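Local coordinates for protein p-nitrophenyl phosphatase (Pho2) (Archaeoglobus fulgidus, PDB 3QGM) that probably works as a metal-dependent phosphatase of the haloacid dehalogenase superfamily and binds a calcium ion in its active-site region, at residues K92-G97 with F131-K136; V210-D215 with T233-R238; A226-V231 with K251-F256. All blocks are in the same frame, centred on the assembly; numbering follows the deposited sequence.

Interaction 1 of 3, residues K92-G97 with F131-K136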
ATOM      1  N   LYS A  92     -23.129  -0.558 -11.459  1.00 29.28           N
ATOM      2  CA  LYS A  92     -23.026  -1.049 -10.086  1.00 30.31           C
ATOM      3  C   LYS A  92     -21.559  -0.851  -9.650  1.00 29.09           C
ATOM      4  O   LYS A  92     -20.630  -1.335 -10.303  1.00 29.89           O
ATOM      5  CB  LYS A  92     -23.393  -2.541  -9.980  1.00 31.22           C
ATOM      6  CG  LYS A  92     -24.837  -2.944 -10.322  1.00 33.82           C
ATOM      7  CD  LYS A  92     -24.959  -4.496 -10.103  1.00 37.72           C
ATOM      8  CE  LYS A  92     -26.281  -5.054 -10.532  1.00 40.67           C
ATOM      9  NZ  LYS A  92     -26.657  -4.403 -11.795  1.00 44.10           N
ATOM     10  N   VAL A  93     -21.379  -0.107  -8.574  1.00 27.42           N
ATOM     11  CA  VAL A  93     -20.095   0.321  -8.093  1.00 26.64           C
ATOM     12  C   VAL A  93     -19.884  -0.073  -6.623  1.00 26.83           C
ATOM     13  O   VAL A  93     -20.833  -0.096  -5.814  1.00 27.38           O
ATOM     14  CB  VAL A  93     -19.910   1.866  -8.262  1.00 26.99           C
ATOM     15  CG1 VAL A  93     -20.178   2.304  -9.685  1.00 27.12           C
ATOM     16  CG2 VAL A  93     -20.816   2.663  -7.320  1.00 27.34           C
ATOM     17  N   PHE A  94     -18.630  -0.393  -6.306  1.00 25.90           N
ATOM     18  CA  PHE A  94     -18.133  -0.554  -4.939  1.00 25.13           C
ATOM     19  C   PHE A  94     -16.993   0.445  -4.783  1.00 24.52           C
ATOM     20  O   PHE A  94     -16.124   0.575  -5.671  1.00 24.22           O
ATOM     21  CB  PHE A  94     -17.662  -1.974  -4.681  1.00 26.56           C
ATOM     22  CG  PHE A  94     -16.880  -2.115  -3.406  1.00 27.18           C
ATOM     23  CD1 PHE A  94     -17.526  -2.242  -2.202  1.00 30.92           C
ATOM     24  CD2 PHE A  94     -15.513  -2.030  -3.417  1.00 25.97           C
ATOM     25  CE1 PHE A  94     -16.821  -2.340  -1.030  1.00 30.47           C
ATOM     26  CE2 PHE A  94     -14.790  -2.099  -2.254  1.00 29.08           C
ATOM     27  CZ  PHE A  94     -15.458  -2.254  -1.042  1.00 30.10           C
ATOM     28  N   THR A  95     -17.046   1.203  -3.704  1.00 24.64           N
ATOM     29  CA  THR A  95     -16.039   2.213  -3.406  1.00 25.21           C
ATOM     30  C   THR A  95     -15.373   2.040  -2.028  1.00 24.89           C
ATOM     31  O   THR A  95     -16.004   1.560  -1.086  1.00 25.75           O
ATOM     32  CB  THR A  95     -16.618   3.598  -3.524  1.00 24.06           C
ATOM     33  OG1 THR A  95     -15.569   4.537  -3.397  1.00 22.96           O
ATOM     34  CG2 THR A  95     -17.714   3.836  -2.401  1.00 24.12           C
ATOM     35  N   THR A  96     -14.095   2.431  -1.940  1.00 24.12           N
ATOM     36  CA  THR A  96     -13.363   2.469  -0.681  1.00 23.44           C
ATOM     37  C   THR A  96     -13.547   3.842  -0.008  1.00 24.72           C
ATOM     38  O   THR A  96     -13.064   4.069   1.095  1.00 23.48           O
ATOM     39  CB  THR A  96     -11.847   2.263  -0.881  1.00 24.02           C
ATOM     40  OG1 THR A  96     -11.324   3.291  -1.737  1.00 22.74           O
ATOM     41  CG2 THR A  96     -11.536   0.906  -1.503  1.00 23.23           C
ATOM     42  N   GLY A  97     -14.276   4.734  -0.679  1.00 24.86           N
ATOM     43  CA  GLY A  97     -14.217   6.148  -0.383  1.00 25.41           C
ATOM     44  C   GLY A  97     -15.175   6.593   0.690  1.00 25.70           C
ATOM     45  O   GLY A  97     -15.909   5.801   1.247  1.00 26.22           O
ATOM     46  N   PHE A 131      -9.019  -2.996   7.757  1.00 27.76           N
ATOM     47  CA  PHE A 131      -8.662  -4.271   7.118  1.00 28.75           C
ATOM     48  C   PHE A 131      -9.807  -4.825   6.258  1.00 29.27           C
ATOM     49  O   PHE A 131      -9.598  -5.307   5.124  1.00 28.93           O
ATOM     50  CB  PHE A 131      -8.262  -5.278   8.177  1.00 30.70           C
ATOM     51  CG  PHE A 131      -7.543  -6.491   7.647  1.00 29.47           C
ATOM     52  CD1 PHE A 131      -6.209  -6.410   7.245  1.00 32.14           C
ATOM     53  CD2 PHE A 131      -8.160  -7.709   7.633  1.00 28.57           C
ATOM     54  CE1 PHE A 131      -5.508  -7.561   6.809  1.00 30.97           C
ATOM     55  CE2 PHE A 131      -7.493  -8.832   7.190  1.00 29.95           C
ATOM     56  CZ  PHE A 131      -6.147  -8.756   6.780  1.00 30.84           C
ATOM     57  N   GLU A 132     -11.026  -4.732   6.773  1.00 29.76           N
ATOM     58  CA  GLU A 132     -12.188  -5.279   6.065  1.00 29.95           C
ATOM     59  C   GLU A 132     -12.362  -4.549   4.753  1.00 28.47           C
ATOM     60  O   GLU A 132     -12.518  -5.184   3.710  1.00 27.54           O
ATOM     61  CB  GLU A 132     -13.480  -5.192   6.905  1.00 31.89           C
ATOM     62  CG  GLU A 132     -14.769  -5.283   6.038  1.00 35.76           C
ATOM     63  CD  GLU A 132     -16.068  -5.508   6.840  1.00 41.18           C
ATOM     64  OE1 GLU A 132     -16.345  -4.752   7.805  1.00 42.13           O
ATOM     65  OE2 GLU A 132     -16.804  -6.460   6.474  1.00 44.74           O
ATOM     66  N   LEU A 133     -12.310  -3.217   4.774  1.00 27.23           N
ATOM     67  CA  LEU A 133     -12.463  -2.472   3.522  1.00 26.23           C
ATOM     68  C   LEU A 133     -11.300  -2.764   2.542  1.00 24.75           C
ATOM     69  O   LEU A 133     -11.528  -2.884   1.316  1.00 24.04           O
ATOM     70  CB  LEU A 133     -12.576  -0.983   3.818  1.00 27.25           C
ATOM     71  CG  LEU A 133     -13.087  -0.052   2.754  1.00 28.67           C
ATOM     72  CD1 LEU A 133     -14.295  -0.652   2.001  1.00 30.57           C
ATOM     73  CD2 LEU A 133     -13.464   1.255   3.465  1.00 33.59           C
HETATM   74  N   MSE A 134     -10.078  -2.938   3.049  1.00 23.85           N
HETATM   75  CA  MSE A 134      -8.972  -3.279   2.150  0.60 23.92           C
HETATM   76  C   MSE A 134      -9.127  -4.686   1.579  1.00 23.10           C
HETATM   77  O   MSE A 134      -8.759  -4.928   0.440  1.00 24.64           O
HETATM   78  CB  MSE A 134      -7.614  -3.117   2.815  0.60 23.42           C
HETATM   79  CG  MSE A 134      -6.479  -3.342   1.829  0.60 23.26           C
HETATM   80 SE   MSE A 134      -6.212  -1.819   0.671  0.36 23.40          SE
HETATM   81  CE  MSE A 134      -5.536  -0.632   2.055  0.60 27.18           C
ATOM     82  N   THR A 135      -9.670  -5.609   2.360  1.00 23.94           N
ATOM     83  CA  THR A 135      -9.961  -6.950   1.882  1.00 23.88           C
ATOM     84  C   THR A 135     -10.939  -6.868   0.728  1.00 24.21           C
ATOM     85  O   THR A 135     -10.757  -7.539  -0.295  1.00 23.87           O
ATOM     86  CB  THR A 135     -10.536  -7.841   2.998  1.00 23.38           C
ATOM     87  OG1 THR A 135      -9.541  -8.043   3.990  1.00 25.85           O
ATOM     88  CG2 THR A 135     -10.978  -9.185   2.523  1.00 25.13           C
ATOM     89  N   LYS A 136     -11.976  -6.069   0.894  1.00 24.92           N
ATOM     90  CA  LYS A 136     -12.989  -5.962  -0.165  1.00 25.78           C
ATOM     91  C   LYS A 136     -12.414  -5.414  -1.467  1.00 25.26           C
ATOM     92  O   LYS A 136     -12.728  -5.908  -2.531  1.00 23.94           O
ATOM     93  CB  LYS A 136     -14.178  -5.126   0.290  1.00 26.29           C
ATOM     94  CG  LYS A 136     -14.973  -5.737   1.486  1.00 31.05           C
ATOM     95  CD  LYS A 136     -16.258  -4.960   1.696  1.00 34.38           C
ATOM     96  CE  LYS A 136     -17.268  -5.706   2.575  1.00 36.94           C
ATOM     97  NZ  LYS A 136     -17.406  -5.033   3.884  1.00 40.00           N
TER
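Apolar packing carries this contact, and the Phe94 ring is its centre. Phe94 has CG anti to the backbone N (chi1 168°), which sends the ring out from strand 92-95 toward the helix that begins at Phe131. Its tip, CZ, comes within 3.4 Å of Lys136 CB and 3.6 Å of Leu133 CD1, both meeting the ring obliquely. The Lys136 chain crosses the Phe94 side chain at about a right angle, so that its CD lies 3.8 Å from Phe94 CE1 and the methylene part of a charged residue serves as a greasy surface. Leu133 works with both branches: while CD1 meets the ring, CD2 rests 3.7 Å from the carbonyl O of Thr96.

The main polar groups find partners other than across the contact. Lys136 bends its end away from the strand to form a salt bridge one helical turn back, NZ to Glu132 OE2 at 3.0 Å, though as a hydrogen bond it is weak. Thr95 OG1 accepts from the backbone N of Gly97, closing an ST turn at the strand end, and also bonds to the carbonyl of Val122. Thr96 OG1 pairs with Gly124 O, and Thr96 O takes an amide hydrogen from Asn126.

Another copy of the protein packs against Phe131, Met134 (selenomethionine) and Thr135 of the helix. The axes of strand 92-95 and helix 131-136 approach to 10.3 Å, their directions 139° apart, so the helix packs obliquely, nearer antiparallel, on one face of a parallel five-stranded sheet, as in the alpha/beta cap domain of UmpH-like HAD phosphatases.

Interaction 2 of 3, residues V210-D215 with T233-R238. With CA (calcium ion), chain E.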
ATOM      1  N   VAL A 210      -3.545  27.094 -13.293  1.00 28.21           N
ATOM      2  CA  VAL A 210      -2.889  27.785 -12.189  1.00 27.32           C
ATOM      3  C   VAL A 210      -2.973  26.879 -10.997  1.00 27.24           C
ATOM      4  O   VAL A 210      -4.047  26.279 -10.755  1.00 26.25           O
ATOM      5  CB  VAL A 210      -3.633  29.074 -11.790  1.00 27.79           C
ATOM      6  CG1 VAL A 210      -2.900  29.770 -10.615  1.00 26.09           C
ATOM      7  CG2 VAL A 210      -3.773  30.047 -12.982  1.00 28.63           C
ATOM      8  N   GLY A 211      -1.877  26.807 -10.250  1.00 26.87           N
ATOM      9  CA  GLY A 211      -1.785  25.973  -9.091  1.00 26.84           C
ATOM     10  C   GLY A 211      -0.539  26.169  -8.270  1.00 27.42           C
ATOM     11  O   GLY A 211       0.325  26.999  -8.591  1.00 28.32           O
ATOM     12  N   ASP A 212      -0.446  25.390  -7.204  1.00 27.46           N
ATOM     13  CA  ASP A 212       0.623  25.538  -6.227  1.00 28.58           C
ATOM     14  C   ASP A 212       1.585  24.380  -6.227  1.00 28.80           C
ATOM     15  O   ASP A 212       2.541  24.444  -5.501  1.00 30.61           O
ATOM     16  CB  ASP A 212       0.074  25.777  -4.798  1.00 28.70           C
ATOM     17  CG  ASP A 212      -0.579  24.537  -4.188  1.00 29.59           C
ATOM     18  OD1 ASP A 212      -1.162  23.719  -4.922  1.00 26.33           O
ATOM     19  OD2 ASP A 212      -0.536  24.408  -2.950  1.00 32.95           O
ATOM     20  N   GLN A 213       1.327  23.343  -7.036  1.00 29.76           N
ATOM     21  CA  GLN A 213       2.180  22.140  -7.128  1.00 30.28           C
ATOM     22  C   GLN A 213       2.654  21.845  -8.555  1.00 31.33           C
ATOM     23  O   GLN A 213       1.856  21.647  -9.497  1.00 30.53           O
ATOM     24  CB  GLN A 213       1.433  20.919  -6.591  1.00 30.09           C
ATOM     25  CG  GLN A 213       1.133  20.990  -5.111  1.00 29.99           C
ATOM     26  CD  GLN A 213       0.553  19.683  -4.573  1.00 31.50           C
ATOM     27  OE1 GLN A 213       1.226  18.945  -3.875  1.00 33.13           O
ATOM     28  NE2 GLN A 213      -0.702  19.427  -4.863  1.00 27.69           N
ATOM     29  N   ILE A 214       3.972  21.760  -8.707  1.00 32.26           N
ATOM     30  CA  ILE A 214       4.583  21.495 -10.015  1.00 32.76           C
ATOM     31  C   ILE A 214       4.192  20.141 -10.528  1.00 33.04           C
ATOM     32  O   ILE A 214       3.754  19.994 -11.670  1.00 34.64           O
ATOM     33  CB  ILE A 214       6.062  21.548  -9.920  1.00 33.82           C
ATOM     34  CG1 ILE A 214       6.472  22.931  -9.407  1.00 36.03           C
ATOM     35  CG2 ILE A 214       6.733  21.123 -11.318  1.00 32.93           C
ATOM     36  CD1 ILE A 214       7.175  23.798 -10.374  1.00 36.18           C
ATOM     37  N   ASP A 215       4.303  19.141  -9.671  1.00 34.74           N
ATOM     38  CA  ASP A 215       3.966  17.760 -10.040  1.00 34.44           C
ATOM     39  C   ASP A 215       2.491  17.462 -10.136  1.00 33.58           C
ATOM     40  O   ASP A 215       2.122  16.385 -10.535  1.00 33.80           O
ATOM     41  CB  ASP A 215       4.556  16.781  -9.030  1.00 35.83           C
ATOM     42  CG  ASP A 215       3.990  16.956  -7.646  1.00 34.52           C
ATOM     43  OD1 ASP A 215       3.797  15.940  -6.979  1.00 35.07           O
ATOM     44  OD2 ASP A 215       3.775  18.099  -7.223  1.00 38.26           O
ATOM     45  N   THR A 233       1.605  30.778  -2.942  1.00 32.14           N
ATOM     46  CA  THR A 233       0.762  30.873  -1.743  1.00 32.05           C
ATOM     47  C   THR A 233       0.509  29.523  -1.049  1.00 32.33           C
ATOM     48  O   THR A 233      -0.064  29.514   0.015  1.00 31.39           O
ATOM     49  CB  THR A 233      -0.598  31.546  -2.043  1.00 32.16           C
ATOM     50  OG1 THR A 233      -1.123  31.073  -3.295  1.00 30.68           O
ATOM     51  CG2 THR A 233      -0.426  33.092  -2.072  1.00 33.81           C
ATOM     52  N   GLY A 234       1.005  28.404  -1.608  1.00 32.74           N
ATOM     53  CA  GLY A 234       0.698  27.072  -1.084  1.00 32.89           C
ATOM     54  C   GLY A 234       1.949  26.214  -0.971  1.00 34.52           C
ATOM     55  O   GLY A 234       2.954  26.684  -0.458  1.00 33.93           O
ATOM     56  N   VAL A 235       1.896  24.975  -1.463  1.00 35.05           N
ATOM     57  CA  VAL A 235       2.991  23.999  -1.301  1.00 36.25           C
ATOM     58  C   VAL A 235       4.382  24.515  -1.831  1.00 37.64           C
ATOM     59  O   VAL A 235       5.444  24.245  -1.233  1.00 38.19           O
ATOM     60  CB  VAL A 235       2.579  22.644  -1.974  1.00 36.26           C
ATOM     61  CG1 VAL A 235       3.737  21.704  -2.121  1.00 36.21           C
ATOM     62  CG2 VAL A 235       1.396  21.951  -1.217  1.00 37.10           C
ATOM     63  N   THR A 236       4.391  25.274  -2.924  1.00 37.34           N
ATOM     64  CA  THR A 236       5.656  25.743  -3.472  1.00 37.83           C
ATOM     65  C   THR A 236       5.933  27.126  -2.950  1.00 38.20           C
ATOM     66  O   THR A 236       5.053  27.964  -2.880  1.00 38.50           O
ATOM     67  CB  THR A 236       5.713  25.665  -5.000  1.00 38.00           C
ATOM     68  OG1 THR A 236       5.142  24.424  -5.431  1.00 35.91           O
ATOM     69  CG2 THR A 236       7.185  25.739  -5.508  1.00 37.28           C
ATOM     70  N   THR A 237       7.149  27.335  -2.467  1.00 39.42           N
ATOM     71  CA  THR A 237       7.523  28.635  -1.894  1.00 40.44           C
ATOM     72  C   THR A 237       8.711  29.202  -2.660  1.00 42.13           C
ATOM     73  O   THR A 237       9.345  28.507  -3.482  1.00 41.37           O
ATOM     74  CB  THR A 237       7.916  28.490  -0.455  1.00 40.05           C
ATOM     75  OG1 THR A 237       9.098  27.707  -0.405  1.00 38.57           O
ATOM     76  CG2 THR A 237       6.805  27.794   0.343  1.00 39.94           C
ATOM     77  N   ARG A 238       9.031  30.456  -2.383  1.00 44.33           N
ATOM     78  CA  ARG A 238      10.218  31.069  -3.007  1.00 47.20           C
ATOM     79  C   ARG A 238      11.489  30.225  -2.681  1.00 48.20           C
ATOM     80  O   ARG A 238      12.348  29.979  -3.563  1.00 48.28           O
ATOM     81  CB  ARG A 238      10.322  32.551  -2.592  1.00 48.30           C
ATOM     82  CG  ARG A 238      11.217  33.435  -3.480  1.00 52.10           C
ATOM     83  CD  ARG A 238      10.760  33.492  -4.951  1.00 55.85           C
ATOM     84  NE  ARG A 238       9.730  34.507  -5.232  1.00 58.12           N
ATOM     85  CZ  ARG A 238       9.221  34.743  -6.446  1.00 58.80           C
ATOM     86  NH1 ARG A 238       8.303  35.684  -6.612  1.00 58.33           N
ATOM     87  NH2 ARG A 238       9.619  34.037  -7.505  1.00 59.80           N
TER
HETATM   88 CA    CA E 503      -3.190  22.735  -4.634  1.00 26.99          CA
HETATM   89  O   HOH W   1      -2.025  22.295  -2.534  1.00 26.34           O
HETATM   90  O   HOH W   2      -2.543  21.277  -6.052  1.00 23.98           O
HETATM   91  O   HOH W   3       5.848  21.801  -6.672  1.00 33.32           O
HETATM   92  O   HOH W   4      -4.528  21.006  -3.782  1.00 23.87           O
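Asp212 turns its carboxylate so that the two oxygens do different jobs. CG sits between the backbone N and the carbonyl carbon (chi1 71°), and from there OD1 binds the calcium ion at 2.3 Å while OD2 reaches the 233-238 loop. The backbone N of Val235 meets OD2 from above the carboxylate plane, 2.9 Å away and almost straight in line. A calcium-bound water also donates to OD2, so this oxygen is gripped twice. Gly234 passes just beside it; a side-chain carbon there would collide with Asp212 OD2. This is the acidic loop after a central strand of the HAD core, where Asp14 and the carbonyl of Asp16 join Asp212 on the metal.

Thr236 comes at the backbone instead: its OG1 lies beside its own N and donates to Asp212 O at 2.6 Å, from above the carbonyl plane. The same hydroxyl accepts from a water that takes the N-H of Ile214.

Gln213 and Val235 cross obliquely, CG of the glutamine 3.8 Å from CB of the valine, with Val235 CG2 also near the amide. Gln213 NE2 donates to another calcium-bound water, 2.9 Å away. An alanine here would remove that donor and the CG packing on Val235, and would probably leave this water less firmly placed. The backbone N of Gln213, the N-cap residue of helix 214-224, hydrogen-bonds to Asp217 OD2.

Interaction 3 of 3, residues A226-V231 with K251-F256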
ATOM      1  N   ALA A 226      -1.778  23.267 -22.291  1.00 36.63           N
ATOM      2  CA  ALA A 226      -2.122  24.603 -21.807  1.00 35.82           C
ATOM      3  C   ALA A 226      -0.951  25.206 -21.051  1.00 35.84           C
ATOM      4  O   ALA A 226      -0.254  24.503 -20.300  1.00 35.66           O
ATOM      5  CB  ALA A 226      -3.335  24.521 -20.881  1.00 34.03           C
ATOM      6  N   GLU A 227      -0.801  26.522 -21.168  1.00 36.42           N
ATOM      7  CA  GLU A 227       0.239  27.252 -20.444  1.00 37.18           C
ATOM      8  C   GLU A 227      -0.020  27.118 -18.963  1.00 34.99           C
ATOM      9  O   GLU A 227      -1.165  27.020 -18.546  1.00 33.92           O
ATOM     10  CB  GLU A 227       0.243  28.748 -20.805  1.00 37.77           C
ATOM     11  CG  GLU A 227       0.662  29.050 -22.227  1.00 44.35           C
ATOM     12  CD  GLU A 227       0.939  30.537 -22.419  1.00 48.26           C
ATOM     13  OE1 GLU A 227       0.004  31.255 -22.793  1.00 52.09           O
ATOM     14  OE2 GLU A 227       2.071  30.983 -22.137  1.00 53.82           O
ATOM     15  N   THR A 228       1.051  27.138 -18.191  1.00 33.98           N
ATOM     16  CA  THR A 228       1.001  26.826 -16.786  1.00 33.48           C
ATOM     17  C   THR A 228       1.555  27.999 -15.983  1.00 33.09           C
ATOM     18  O   THR A 228       2.546  28.673 -16.384  1.00 31.78           O
ATOM     19  CB  THR A 228       1.859  25.567 -16.467  1.00 33.42           C
ATOM     20  OG1 THR A 228       3.183  25.776 -16.982  1.00 33.51           O
ATOM     21  CG2 THR A 228       1.238  24.290 -17.092  1.00 34.83           C
ATOM     22  N   VAL A 229       0.892  28.231 -14.852  1.00 33.04           N
ATOM     23  CA  VAL A 229       1.243  29.294 -13.903  1.00 33.47           C
ATOM     24  C   VAL A 229       1.370  28.687 -12.511  1.00 32.71           C
ATOM     25  O   VAL A 229       0.435  28.073 -11.997  1.00 31.47           O
ATOM     26  CB  VAL A 229       0.158  30.396 -13.792  1.00 33.49           C
ATOM     27  CG1 VAL A 229       0.555  31.367 -12.710  1.00 33.73           C
ATOM     28  CG2 VAL A 229      -0.072  31.154 -15.156  1.00 36.05           C
ATOM     29  N   LEU A 230       2.513  28.883 -11.885  1.00 32.25           N
ATOM     30  CA  LEU A 230       2.694  28.433 -10.517  1.00 32.16           C
ATOM     31  C   LEU A 230       2.620  29.637  -9.580  1.00 31.71           C
ATOM     32  O   LEU A 230       3.270  30.674  -9.798  1.00 31.23           O
ATOM     33  CB  LEU A 230       4.050  27.727 -10.351  1.00 32.29           C
ATOM     34  CG  LEU A 230       4.307  27.172  -8.941  1.00 33.93           C
ATOM     35  CD1 LEU A 230       3.525  25.864  -8.682  1.00 32.31           C
ATOM     36  CD2 LEU A 230       5.791  26.912  -8.769  1.00 37.07           C
ATOM     37  N   VAL A 231       1.832  29.496  -8.525  1.00 31.26           N
ATOM     38  CA  VAL A 231       1.788  30.514  -7.487  1.00 30.91           C
ATOM     39  C   VAL A 231       2.436  29.978  -6.242  1.00 31.45           C
ATOM     40  O   VAL A 231       2.543  28.768  -6.044  1.00 30.84           O
ATOM     41  CB  VAL A 231       0.364  31.032  -7.164  1.00 31.23           C
ATOM     42  CG1 VAL A 231      -0.196  31.790  -8.362  1.00 31.82           C
ATOM     43  CG2 VAL A 231      -0.556  29.887  -6.689  1.00 29.10           C
ATOM     44  N   LYS A 251       8.999  22.739 -15.472  1.00 43.66           N
ATOM     45  CA  LYS A 251       9.024  24.171 -15.225  1.00 43.82           C
ATOM     46  C   LYS A 251       7.686  24.734 -15.622  1.00 42.51           C
ATOM     47  O   LYS A 251       7.173  24.384 -16.699  1.00 42.67           O
ATOM     48  CB  LYS A 251      10.066  24.878 -16.099  1.00 44.92           C
ATOM     49  CG  LYS A 251      11.496  24.799 -15.614  1.00 48.54           C
ATOM     50  CD  LYS A 251      12.303  26.024 -16.071  1.00 51.46           C
ATOM     51  CE  LYS A 251      12.144  26.311 -17.561  1.00 54.17           C
ATOM     52  NZ  LYS A 251      11.790  27.751 -17.802  1.00 55.08           N
ATOM     53  N   PRO A 252       7.142  25.646 -14.796  1.00 41.09           N
ATOM     54  CA  PRO A 252       5.957  26.392 -15.204  1.00 40.24           C
ATOM     55  C   PRO A 252       6.330  27.464 -16.241  1.00 40.09           C
ATOM     56  O   PRO A 252       7.464  27.854 -16.304  1.00 39.36           O
ATOM     57  CB  PRO A 252       5.482  27.045 -13.892  1.00 40.26           C
ATOM     58  CG  PRO A 252       6.756  27.286 -13.113  1.00 40.46           C
ATOM     59  CD  PRO A 252       7.704  26.141 -13.521  1.00 41.35           C
ATOM     60  N   ASP A 253       5.381  27.893 -17.060  1.00 39.06           N
ATOM     61  CA  ASP A 253       5.589  29.035 -17.943  1.00 39.33           C
ATOM     62  C   ASP A 253       5.759  30.361 -17.169  1.00 39.08           C
ATOM     63  O   ASP A 253       6.515  31.236 -17.603  1.00 38.74           O
ATOM     64  CB  ASP A 253       4.448  29.132 -18.951  1.00 39.30           C
ATOM     65  CG  ASP A 253       4.366  27.911 -19.839  1.00 40.66           C
ATOM     66  OD1 ASP A 253       5.413  27.495 -20.373  1.00 48.68           O
ATOM     67  OD2 ASP A 253       3.289  27.329 -19.985  1.00 41.07           O
ATOM     68  N   TYR A 254       5.045  30.498 -16.040  1.00 37.56           N
ATOM     69  CA  TYR A 254       5.110  31.693 -15.195  1.00 37.52           C
ATOM     70  C   TYR A 254       5.102  31.335 -13.690  1.00 36.13           C
ATOM     71  O   TYR A 254       4.500  30.368 -13.281  1.00 34.30           O
ATOM     72  CB  TYR A 254       3.917  32.597 -15.482  1.00 36.86           C
ATOM     73  CG  TYR A 254       3.719  32.936 -16.925  1.00 41.34           C
ATOM     74  CD1 TYR A 254       4.339  34.053 -17.486  1.00 44.77           C
ATOM     75  CD2 TYR A 254       2.894  32.158 -17.742  1.00 43.63           C
ATOM     76  CE1 TYR A 254       4.165  34.376 -18.823  1.00 48.01           C
ATOM     77  CE2 TYR A 254       2.705  32.472 -19.065  1.00 48.16           C
ATOM     78  CZ  TYR A 254       3.345  33.580 -19.606  1.00 50.83           C
ATOM     79  OH  TYR A 254       3.162  33.897 -20.931  1.00 56.38           O
ATOM     80  N   VAL A 255       5.765  32.146 -12.877  1.00 37.06           N
ATOM     81  CA  VAL A 255       5.699  32.029 -11.430  1.00 37.24           C
ATOM     82  C   VAL A 255       5.268  33.375 -10.863  1.00 37.55           C
ATOM     83  O   VAL A 255       5.811  34.397 -11.255  1.00 37.48           O
ATOM     84  CB  VAL A 255       7.065  31.693 -10.829  1.00 38.34           C
ATOM     85  CG1 VAL A 255       6.942  31.470  -9.309  1.00 38.01           C
ATOM     86  CG2 VAL A 255       7.664  30.474 -11.522  1.00 38.85           C
ATOM     87  N   PHE A 256       4.290  33.366  -9.958  1.00 37.19           N
ATOM     88  CA  PHE A 256       3.826  34.563  -9.283  1.00 37.24           C
ATOM     89  C   PHE A 256       3.678  34.242  -7.813  1.00 37.02           C
ATOM     90  O   PHE A 256       3.410  33.104  -7.447  1.00 37.94           O
ATOM     91  CB  PHE A 256       2.474  35.038  -9.815  1.00 37.43           C
ATOM     92  CG  PHE A 256       2.524  35.599 -11.169  1.00 38.24           C
ATOM     93  CD1 PHE A 256       3.075  36.860 -11.387  1.00 40.83           C
ATOM     94  CD2 PHE A 256       2.040  34.874 -12.245  1.00 38.87           C
ATOM     95  CE1 PHE A 256       3.146  37.384 -12.651  1.00 42.27           C
ATOM     96  CE2 PHE A 256       2.089  35.389 -13.511  1.00 40.88           C
ATOM     97  CZ  PHE A 256       2.661  36.641 -13.729  1.00 43.10           C
TER
HETATM   98  O   HOH W   5       3.649  24.634 -19.352  1.00 45.12           O
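Strands 227-231 and 254-256 run side by side, parallel, as the two strands of a beta-alpha-beta unit whose crossover is helix 241-248; 254-256 is the outermost strand on that side of the parallel six-stranded sheet within the chain. A backbone ladder ties them: Tyr254 N donates to Thr228 O at 3.1 Å, Leu230 N to Tyr254 O at 2.8 Å, and Phe256 N to Leu230 O at 2.9 Å.

A side-chain clasp extends the ladder at its start. Asp253 OD2 accepts from Thr228 N at 2.9 Å through its anti lone pair, and Thr228 OG1 in return accepts from Asp253 N at 3.1 Å. A water bridges OG1 and OD2. Tyr254 OH makes only a weak bond to Glu227 OE2, whose partner OE1 is salt-bridged to Lys8.

On the face carrying Tyr254, Val229 CG1 meets the edge of the Phe256 ring at CD2, 3.8 Å away. Leu230, on the other face, sets CB against Pro252 CB at 3.9 Å.

Glu227 OE2 and Asp253 OD2 are 4.4 Å apart, a like-charge pair that might raise either acid's proton affinity; Lys8 and the donors around Asp253 would probably offset this and keep both ionised.

Interactions 2 and 3 form one neighbourhood, while interaction 1 stands alone. The centres of interactions 2 and 3 are about 10 Å apart; both reach the parallel six-stranded sheet, where strands 207-211 and 227-231 are neighbours and Gly211 probably hydrogen-bonds to Val229 and Val231. Their segments alternate along the chain, 210-215, 226-231, 233-238, 251-256, so the loop of interaction 2 follows one residue after the strand of interaction 3. Interaction 1 closes earlier in the sequence, on the separate five-stranded sheet, with its centre about 33 Å from that of interaction 2. This fits a HAD enzyme with a metal-bearing core and a distinct cap.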